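Long-range contacts in homocysteine S-methyltransferase (Escherichia coli, PDB 5DML), which catalyses the zinc-dependent transfer of a methyl group from S-methylmethionine, or less efficiently S-adenosylmethionine, to homocysteine, yielding methionine: residues 18-23 with 53-58; 7-12 with 113-118; 170-175 with 203-208; 195-200 with 225-230. One frame throughout, in Å; residues are numbered along the deposited sequence.

Contact 1 (18-23 with 53-58)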
# COMPACT_ATOMS: atom_id res chain seq x y z
N LEU A 18 -4.37 -9.96 -6.69
CA LEU A 18 -4.15 -8.66 -7.25
C LEU A 18 -4.52 -7.48 -6.41
O LEU A 18 -5.55 -7.43 -5.86
CB LEU A 18 -4.88 -8.56 -8.57
CG LEU A 18 -4.57 -9.58 -9.64
CD1 LEU A 18 -5.49 -9.39 -10.82
CD2 LEU A 18 -3.13 -9.54 -10.08
N LEU A 19 -3.63 -6.51 -6.38
CA LEU A 19 -3.87 -5.26 -5.68
C LEU A 19 -4.47 -4.30 -6.70
O LEU A 19 -4.77 -4.70 -7.80
CB LEU A 19 -2.57 -4.70 -5.08
CG LEU A 19 -1.73 -5.70 -4.30
CD1 LEU A 19 -0.55 -5.00 -3.61
CD2 LEU A 19 -2.60 -6.44 -3.30
N ASP A 20 -4.64 -3.04 -6.33
CA ASP A 20 -5.16 -2.07 -7.28
C ASP A 20 -4.01 -1.30 -7.93
O ASP A 20 -2.97 -1.87 -8.25
CB ASP A 20 -6.16 -1.13 -6.61
CG ASP A 20 -5.63 -0.54 -5.30
OD1 ASP A 20 -4.44 -0.73 -4.99
OD2 ASP A 20 -6.41 0.14 -4.60
N GLY A 21 -4.20 0.00 -8.10
CA GLY A 21 -3.18 0.82 -8.72
C GLY A 21 -3.37 2.27 -8.34
O GLY A 21 -4.11 2.58 -7.42
N ALA A 22 -2.70 3.17 -9.05
CA ALA A 22 -2.73 4.57 -8.65
C ALA A 22 -4.16 5.07 -8.66
O ALA A 22 -4.98 4.63 -9.47
CB ALA A 22 -1.85 5.42 -9.55
N MET A 23 -4.45 5.97 -7.74
CA MET A 23 -5.77 6.56 -7.66
C MET A 23 -5.81 7.92 -8.32
O MET A 23 -6.84 8.33 -8.85
CB MET A 23 -6.22 6.70 -6.22
CG MET A 23 -7.68 7.00 -6.17
SD MET A 23 -8.37 7.00 -4.54
CE MET A 23 -9.36 5.52 -4.63
N GLU A 53 -15.73 5.46 -6.33
CA GLU A 53 -15.88 4.99 -7.71
C GLU A 53 -14.57 4.48 -8.27
O GLU A 53 -14.53 3.46 -8.95
CB GLU A 53 -16.44 6.10 -8.61
CG GLU A 53 -17.87 6.50 -8.30
CD GLU A 53 -18.28 7.80 -8.99
OE1 GLU A 53 -17.45 8.39 -9.72
OE2 GLU A 53 -19.44 8.23 -8.80
N VAL A 54 -13.45 5.10 -7.90
CA VAL A 54 -12.17 4.56 -8.30
C VAL A 54 -11.92 3.17 -7.71
O VAL A 54 -11.46 2.27 -8.41
CB VAL A 54 -11.04 5.49 -7.89
CG1 VAL A 54 -9.69 4.81 -8.14
CG2 VAL A 54 -11.15 6.80 -8.64
N HIS A 55 -12.25 2.97 -6.43
CA HIS A 55 -12.11 1.65 -5.84
C HIS A 55 -12.96 0.63 -6.59
O HIS A 55 -12.48 -0.45 -6.96
CB HIS A 55 -12.52 1.67 -4.36
CG HIS A 55 -11.58 2.42 -3.47
ND1 HIS A 55 -10.22 2.23 -3.49
CD2 HIS A 55 -11.82 3.36 -2.52
CE1 HIS A 55 -9.66 3.01 -2.58
NE2 HIS A 55 -10.61 3.71 -1.98
N LEU A 56 -14.22 0.97 -6.85
CA LEU A 56 -15.11 0.11 -7.63
C LEU A 56 -14.54 -0.24 -9.02
O LEU A 56 -14.61 -1.40 -9.45
CB LEU A 56 -16.48 0.78 -7.76
CG LEU A 56 -17.62 0.01 -8.46
CD1 LEU A 56 -17.68 -1.42 -7.99
CD2 LEU A 56 -18.95 0.71 -8.23
N ASP A 57 -13.92 0.70 -9.69
CA ASP A 57 -13.36 0.40 -10.99
C ASP A 57 -12.21 -0.56 -10.91
O ASP A 57 -12.14 -1.46 -11.66
CB ASP A 57 -12.94 1.65 -11.71
N TYR A 58 -11.31 -0.44 -9.95
CA TYR A 58 -10.25 -1.44 -9.79
C TYR A 58 -10.79 -2.85 -9.50
O TYR A 58 -10.34 -3.83 -10.08
CB TYR A 58 -9.29 -1.01 -8.70
CG TYR A 58 -8.25 -0.06 -9.23
CD1 TYR A 58 -7.22 -0.52 -10.05
CD2 TYR A 58 -8.29 1.30 -8.94
CE1 TYR A 58 -6.27 0.33 -10.55
CE2 TYR A 58 -7.34 2.16 -9.44
CZ TYR A 58 -6.34 1.66 -10.25
OH TYR A 58 -5.39 2.50 -10.76
O HOH W 1 -8.87 0.82 -5.19

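Contact 2 (7-12 with 113-118)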
# COMPACT_ATOMS: atom_id res chain seq x y z
N LEU A 7 -4.92 -13.05 4.26
CA LEU A 7 -4.39 -13.52 2.98
C LEU A 7 -4.60 -15.02 2.84
O LEU A 7 -4.56 -15.54 1.73
CB LEU A 7 -2.90 -13.21 2.85
CG LEU A 7 -2.46 -11.75 2.94
CD1 LEU A 7 -0.96 -11.68 2.79
CD2 LEU A 7 -3.15 -10.90 1.87
N ARG A 8 -4.82 -15.71 3.95
CA ARG A 8 -4.90 -17.16 3.94
C ARG A 8 -6.08 -17.65 3.11
O ARG A 8 -6.01 -18.70 2.47
CB ARG A 8 -5.00 -17.70 5.36
N ALA A 9 -7.15 -16.87 3.11
CA ALA A 9 -8.35 -17.26 2.38
C ALA A 9 -8.04 -17.36 0.89
O ALA A 9 -8.42 -18.33 0.23
CB ALA A 9 -9.48 -16.26 2.63
N LEU A 10 -7.35 -16.34 0.36
CA LEU A 10 -7.08 -16.27 -1.07
C LEU A 10 -5.86 -17.07 -1.49
O LEU A 10 -5.88 -17.73 -2.52
CB LEU A 10 -6.92 -14.80 -1.49
CG LEU A 10 -8.22 -14.00 -1.56
CD1 LEU A 10 -7.96 -12.52 -1.36
CD2 LEU A 10 -8.93 -14.24 -2.88
N LEU A 11 -4.79 -17.02 -0.70
CA LEU A 11 -3.55 -17.68 -1.11
C LEU A 11 -3.58 -19.20 -0.93
O LEU A 11 -2.70 -19.91 -1.43
CB LEU A 11 -2.35 -17.07 -0.37
CG LEU A 11 -2.13 -15.57 -0.64
CD1 LEU A 11 -0.83 -15.09 -0.01
CD2 LEU A 11 -2.14 -15.27 -2.14
N ASP A 12 -4.59 -19.72 -0.23
CA ASP A 12 -4.61 -21.18 -0.31
C ASP A 12 -5.66 -21.64 -1.32
O ASP A 12 -6.08 -22.79 -1.33
CB ASP A 12 -4.90 -21.81 1.06
CG ASP A 12 -4.09 -21.17 2.18
OD1 ASP A 12 -2.97 -20.70 1.91
OD2 ASP A 12 -4.59 -21.15 3.33
N ALA A 113 -17.79 -13.12 -6.67
CA ALA A 113 -16.50 -12.47 -6.85
C ALA A 113 -15.42 -13.03 -5.92
O ALA A 113 -14.22 -12.82 -6.14
CB ALA A 113 -16.66 -10.97 -6.66
N GLY A 114 -15.85 -13.76 -4.89
CA GLY A 114 -14.91 -14.29 -3.93
C GLY A 114 -14.54 -13.28 -2.87
O GLY A 114 -15.22 -12.27 -2.70
N THR A 115 -13.46 -13.54 -2.13
CA THR A 115 -13.05 -12.67 -1.04
C THR A 115 -12.30 -11.44 -1.56
O THR A 115 -11.37 -11.56 -2.35
CB THR A 115 -12.18 -13.44 -0.01
OG1 THR A 115 -13.02 -14.28 0.78
CG2 THR A 115 -11.43 -12.48 0.90
N LEU A 116 -12.74 -10.27 -1.12
CA LEU A 116 -12.13 -9.01 -1.50
C LEU A 116 -11.68 -8.29 -0.24
O LEU A 116 -12.40 -8.26 0.76
CB LEU A 116 -13.10 -8.13 -2.30
CG LEU A 116 -13.68 -8.65 -3.63
CD1 LEU A 116 -14.72 -7.69 -4.16
CD2 LEU A 116 -12.60 -8.89 -4.69
N LEU A 117 -10.49 -7.69 -0.31
CA LEU A 117 -9.85 -7.12 0.86
C LEU A 117 -9.74 -5.60 0.79
O LEU A 117 -9.77 -5.01 -0.29
CB LEU A 117 -8.45 -7.73 1.03
CG LEU A 117 -8.44 -9.18 1.51
CD1 LEU A 117 -7.01 -9.65 1.77
CD2 LEU A 117 -9.29 -9.32 2.76
N VAL A 118 -9.60 -4.98 1.95
CA VAL A 118 -9.32 -3.55 2.04
C VAL A 118 -8.08 -3.31 2.88
O VAL A 118 -8.07 -3.62 4.08
CB VAL A 118 -10.50 -2.78 2.64
CG1 VAL A 118 -10.15 -1.31 2.78
CG2 VAL A 118 -11.75 -2.96 1.78

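Contact 3 (170-175 with 203-208)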
# COMPACT_ATOMS: atom_id res chain seq x y z
N LEU A 170 8.31 2.42 1.90
CA LEU A 170 9.16 2.63 3.08
C LEU A 170 10.66 2.61 2.80
O LEU A 170 11.21 1.56 2.45
CB LEU A 170 8.84 1.58 4.14
CG LEU A 170 7.39 1.51 4.62
CD1 LEU A 170 7.16 0.27 5.47
CD2 LEU A 170 7.00 2.77 5.37
N PRO A 171 11.35 3.74 3.00
CA PRO A 171 12.78 3.84 2.72
C PRO A 171 13.70 3.64 3.94
O PRO A 171 14.87 3.30 3.80
CB PRO A 171 12.91 5.26 2.20
CG PRO A 171 11.89 6.02 3.01
CD PRO A 171 10.78 5.06 3.34
N ASN A 172 13.15 3.84 5.14
CA ASN A 172 13.96 3.98 6.33
C ASN A 172 13.85 2.80 7.31
O ASN A 172 12.76 2.47 7.80
CB ASN A 172 13.59 5.28 7.03
CG ASN A 172 14.44 5.55 8.21
OD1 ASN A 172 14.18 5.04 9.31
ND2 ASN A 172 15.49 6.34 8.02
N PHE A 173 14.99 2.18 7.59
CA PHE A 173 15.04 1.01 8.44
C PHE A 173 14.60 1.29 9.88
O PHE A 173 14.02 0.42 10.53
CB PHE A 173 16.46 0.43 8.43
CG PHE A 173 16.61 -0.83 9.23
CD1 PHE A 173 15.90 -1.97 8.89
CD2 PHE A 173 17.46 -0.87 10.31
CE1 PHE A 173 16.04 -3.14 9.64
CE2 PHE A 173 17.60 -2.04 11.05
CZ PHE A 173 16.89 -3.17 10.70
N SER A 174 14.88 2.48 10.38
CA SER A 174 14.49 2.80 11.74
C SER A 174 12.99 2.95 11.85
O SER A 174 12.37 2.58 12.86
CB SER A 174 15.17 4.08 12.23
OG SER A 174 16.57 3.90 12.26
N GLU A 175 12.41 3.50 10.79
CA GLU A 175 10.97 3.71 10.72
C GLU A 175 10.27 2.37 10.60
O GLU A 175 9.19 2.17 11.17
CB GLU A 175 10.63 4.61 9.54
CG GLU A 175 9.18 4.99 9.45
CD GLU A 175 8.90 5.88 8.25
OE1 GLU A 175 9.62 5.75 7.23
OE2 GLU A 175 7.97 6.70 8.35
N LEU A 203 17.74 -1.23 0.87
CA LEU A 203 16.75 -0.20 1.12
C LEU A 203 17.28 1.14 0.64
O LEU A 203 18.50 1.31 0.51
CB LEU A 203 16.43 -0.15 2.62
CG LEU A 203 14.99 -0.05 3.12
CD1 LEU A 203 14.15 -1.17 2.52
CD2 LEU A 203 15.00 -0.15 4.65
N SER A 204 16.39 2.08 0.39
CA SER A 204 16.79 3.42 -0.02
C SER A 204 17.85 4.00 0.92
O SER A 204 18.82 4.59 0.45
CB SER A 204 15.59 4.35 -0.10
OG SER A 204 14.82 4.10 -1.26
N ASP A 205 17.67 3.82 2.22
CA ASP A 205 18.58 4.41 3.21
C ASP A 205 19.97 3.75 3.23
O ASP A 205 20.89 4.28 3.84
CB ASP A 205 17.96 4.38 4.62
CG ASP A 205 17.99 2.99 5.27
OD1 ASP A 205 18.53 2.02 4.69
OD2 ASP A 205 17.47 2.86 6.39
N GLY A 206 20.09 2.59 2.60
CA GLY A 206 21.35 1.87 2.54
C GLY A 206 21.33 0.49 3.15
O GLY A 206 22.15 -0.36 2.80
N THR A 207 20.39 0.26 4.07
CA THR A 207 20.30 -0.99 4.81
C THR A 207 20.20 -2.20 3.90
O THR A 207 19.29 -2.28 3.09
CB THR A 207 19.08 -0.98 5.75
OG1 THR A 207 19.02 0.26 6.45
CG2 THR A 207 19.14 -2.15 6.73
N PRO A 208 21.12 -3.16 4.04
CA PRO A 208 20.99 -4.42 3.30
C PRO A 208 19.65 -5.10 3.57
O PRO A 208 19.25 -5.23 4.73
CB PRO A 208 22.16 -5.27 3.82
CG PRO A 208 22.76 -4.51 4.94
CD PRO A 208 22.40 -3.07 4.77

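Contact 4 (195-200 with 225-230)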
# COMPACT_ATOMS: atom_id res chain seq x y z
N PHE A 195 8.78 -1.70 0.34
CA PHE A 195 9.92 -0.79 0.43
C PHE A 195 10.30 -0.09 -0.87
O PHE A 195 10.14 -0.65 -1.95
CB PHE A 195 11.15 -1.57 0.92
CG PHE A 195 10.87 -2.55 2.02
CD1 PHE A 195 10.43 -2.12 3.26
CD2 PHE A 195 11.08 -3.91 1.82
CE1 PHE A 195 10.18 -3.04 4.28
CE2 PHE A 195 10.84 -4.83 2.83
CZ PHE A 195 10.38 -4.39 4.06
N THR A 196 10.84 1.12 -0.75
CA THR A 196 11.56 1.71 -1.87
C THR A 196 13.02 1.34 -1.73
O THR A 196 13.52 1.19 -0.62
CB THR A 196 11.42 3.24 -1.95
OG1 THR A 196 11.99 3.85 -0.79
CG2 THR A 196 9.97 3.63 -2.08
N LEU A 197 13.70 1.18 -2.86
CA LEU A 197 15.07 0.68 -2.89
C LEU A 197 16.08 1.70 -3.41
O LEU A 197 15.71 2.69 -4.04
CB LEU A 197 15.13 -0.59 -3.74
CG LEU A 197 14.36 -1.77 -3.18
CD1 LEU A 197 14.63 -3.02 -3.99
CD2 LEU A 197 14.71 -1.98 -1.71
N ARG A 198 17.35 1.44 -3.13
CA ARG A 198 18.53 2.14 -3.61
C ARG A 198 19.15 1.31 -4.72
O ARG A 198 19.87 1.82 -5.57
CB ARG A 198 19.54 2.40 -2.47
CG ARG A 198 21.00 2.33 -2.88
CD ARG A 198 21.96 2.66 -1.72
NE ARG A 198 21.51 3.80 -0.92
CZ ARG A 198 22.30 4.54 -0.14
NH1 ARG A 198 23.58 4.26 -0.03
NH2 ARG A 198 21.79 5.55 0.54
N ASP A 199 18.97 0.02 -4.55
CA ASP A 199 19.48 -0.97 -5.45
C ASP A 199 18.78 -2.25 -5.16
O ASP A 199 17.97 -2.31 -4.30
CB ASP A 199 21.00 -1.12 -5.42
CG ASP A 199 21.53 -1.58 -4.10
OD1 ASP A 199 21.98 -0.73 -3.38
OD2 ASP A 199 21.53 -2.77 -3.80
N SER A 200 19.11 -3.28 -5.89
CA SER A 200 18.66 -4.63 -5.77
C SER A 200 18.72 -5.26 -4.39
O SER A 200 18.04 -6.21 -4.12
CB SER A 200 19.37 -5.47 -6.82
OG SER A 200 19.41 -6.83 -6.54
N LEU A 225 5.78 -9.16 2.53
CA LEU A 225 6.60 -7.99 2.26
C LEU A 225 7.10 -7.96 0.82
O LEU A 225 7.00 -8.95 0.11
CB LEU A 225 7.79 -7.93 3.23
CG LEU A 225 8.76 -9.10 3.23
CD1 LEU A 225 9.87 -8.87 2.20
CD2 LEU A 225 9.35 -9.35 4.63
N GLY A 226 7.64 -6.82 0.41
CA GLY A 226 8.17 -6.69 -0.94
C GLY A 226 8.50 -5.26 -1.31
O GLY A 226 9.02 -4.53 -0.48
N ILE A 227 8.19 -4.87 -2.54
CA ILE A 227 8.58 -3.57 -3.06
C ILE A 227 7.47 -2.85 -3.83
O ILE A 227 6.58 -3.49 -4.40
CB ILE A 227 9.81 -3.70 -3.98
CG1 ILE A 227 9.53 -4.72 -5.07
CG2 ILE A 227 11.04 -4.14 -3.16
CD1 ILE A 227 10.71 -4.95 -5.99
N ASN A 228 7.51 -1.52 -3.83
CA ASN A 228 6.50 -0.72 -4.52
C ASN A 228 6.99 0.69 -4.84
O ASN A 228 7.94 1.17 -4.23
CB ASN A 228 5.21 -0.67 -3.69
CG ASN A 228 5.33 0.24 -2.47
OD1 ASN A 228 6.04 -0.08 -1.52
ND2 ASN A 228 4.61 1.36 -2.49
N CYS A 229 6.35 1.32 -5.82
CA CYS A 229 6.81 2.59 -6.40
C CYS A 229 8.25 2.52 -6.89
O CYS A 229 8.95 3.51 -6.95
CB CYS A 229 6.64 3.73 -5.42
SG CYS A 229 4.89 4.10 -5.13
N ILE A 230 8.66 1.32 -7.26
CA ILE A 230 9.97 1.06 -7.84
C ILE A 230 9.78 1.11 -9.36
O ILE A 230 8.69 0.83 -9.86
CB ILE A 230 10.51 -0.31 -7.36
CG1 ILE A 230 11.94 -0.50 -7.86
CG2 ILE A 230 9.71 -1.46 -7.89
CD1 ILE A 230 12.40 -1.93 -7.81

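Contact 1 (18-23 with 53-58)
Tyr58 and Ala22 form the direct hydrogen bond between loop 18-23 and helix segment 53-58: the phenol OH donates to Ala22 O at 2.5 Å, tilted 18° from the carbonyl plane. A second polar link is indirect. One water donates to Asp20 OD2 at 2.6 Å and lies in the plane of the His55 ring, at its edge, hydrogen-bonded to ND1. It bridges an acid and an imidazole that do not touch, while OD2 also accepts from Ile67 N.

Two CH-pi contacts follow. Asp20 CB lies over one face of the Tyr58 ring, 3.9 Å from its centroid, and Gly21 N stands above the same face nearer CE1. Met23 CE covers a face of the His55 ring, 3.5 Å from the centroid; the chain runs out extended and then bends at chi3 (-110°), which brings the methyl over the imidazole. Purely apolar packing adds Met23 CG against Val54 CG1 at 3.6 Å.

A phenylalanine in place of Tyr58 would probably leave Ala22 O without its donor and the loop freer to shift.

The loop follows barrel strand 17-18, its Ala22 side chain about 6 Å from those of Cys295 and Cys296, predicted zinc ligands. Around it, Tyr58 rests on Pro300 and Ile303 of helix 300-308, His55 on helix 85-109, and Val54 on helix 24-29.

Contact 2 (7-12 with 113-118)
Leu7 and Leu10, in the short N-terminal helical segment 7-12, pack against Thr115 and Leu117 where the chain enters strand 117-122 of the TIM barrel. The contact is almost wholly apolar. Leu10 reaches out with both methyls to one backbone oxygen: CD1 and CD2 each lie 3.7 Å from Thr115 O, so the end of the isobutyl group straddles that carbonyl. The same CD1 meets Thr115 CG2 at 4.1 Å, the threonine side chain being turned (chi1 -76°) with its methyl anti to its own backbone N and its hydroxyl on the Ala9 side. Deeper in, Leu117 CD1 receives Leu7 CD2 at 4.1 Å, the two side chains crossing at about a right angle, and comes within 4.4 Å of Leu10 CD1. Leu117 CD1 is thus shared by two leucines three residues apart in sequence.

The next shell shows what the helix lies against. Leu7 also packs on Leu17, Val223 and Ala224, and Leu11 on Leu17 and Pro249, so the segment spans the N-terminal ends of several barrel strands, away from the predicted zinc site. On the strand side Leu117 O accepts from Tyr59 OH; on the helix side Leu10 touches Gln64. Arg290 NH2 donates to Leu11 O at the far end of the helix. Within the turn itself, Leu11 N donates to Leu7 O at 2.9 Å.

Contact 3 (170-175 with 203-208)
Asp205 grips Phe173 through its carboxylate: Phe173 N donates to OD2 at 2.8 Å, nearly straight (169°), approaching from above the carboxylate plane. The other oxygen completes an Asx turn, for OD1 accepts from Thr207 N at 2.6 Å and also from Thr207 OG1 at 2.5 Å. Asp205 thereby fixes Thr207, just past type I turn 203-206, and ties the loop to the start of helix 173-182. A longer bond runs the opposite way, from Asp205 N to Pro171 O at 3.3 Å. An alanine at Asp205 is likely to leave Phe173 N, Thr207 N and Thr207 OG1 without this acceptor and the loop less firmly tied.

Asn172, the N-cap, serves the first turn of the helix: its OD1 accepts from Glu175 N at 2.8 Å, in the carbonyl plane, and weakly from Ser174 N.

Leu203 lays CG and CD2 against Pro171 O, and Pro171 CB meets Ser204 CB at 3.6 Å, while Ser204 OG turns to Thr196. The contact thus joins the end of barrel strand 164-170 to the loop before helix 209-217. At the outer end Thr207 CG2 sits over one face of the Phe173 ring, 4.0 Å from its centroid.

Contact 4 (195-200 with 225-230)
Phe195 and Leu225 meet through the ring's CE2, which lies 4.2 Å from Leu225 CD1. The ring also passes obliquely by the Gly226 carbonyl, its CD2 only 3.1 Å from Gly226 O; with chi1 at -42° the ring is swung back beside its own backbone N, the very N-H that bonds this oxygen. Glycine brings no side chain of its own to this crossing.

Two residues on, Leu197 and Ile227 cross at about a right angle, Leu197 CD1 touching Ile227 CG2 at 3.9 Å. Phe195 and Ile227 project from the same face of the sheet, toward the outer helices: Phe195 reaches Val212 and Leu216, Ile227 reaches Ala238. Thr196 and Asn228 alternate with them. Thr196 CG2 lies 3.8 Å from Asn228 O, while its OG1 bonds Glu134 O; Asn228 OD1 accepts from Thr169 N and pairs with Ser194 OG, linking three adjacent strands.

Beneath the side chains is a parallel bridge, Phe195 with Ile227. Phe195 N donates to Gly226 O at 3.0 Å, and Asn228 N returns a weak bond to Phe195 O at 3.3 Å. Beyond Leu197 the chain turns a corner, and Arg198 and Asp199 face His202 in a classic beta bulge.

Such pairing of neighbouring parallel strands is the core of the TIM barrel. Strand 222-228 leads into Cys229, a predicted zinc ligand disulfide-bonded here to Cys295, which is consistent with an oxidised, metal-free site.

From the N terminus, contact 2 opens first: the short helix 8-11 waits for the entry of strand 117-122, closing a loop of 100 residues. Contact 1 nests inside that loop, joining the loop after strand 17-18 to helix 48-61. Both are complete before contact 3 begins. Contacts 3 and 4 then cross, because 195-200 lies inside the loop closed by 170-175 and 203-208, whereas 225-230 lies beyond it. They also touch, Leu203 packing on Phe195. Contact 3 lies across the chain's centre from contacts 1 and 2. Together they tie barrel strands to one another, to helices around them and to the loops that link them.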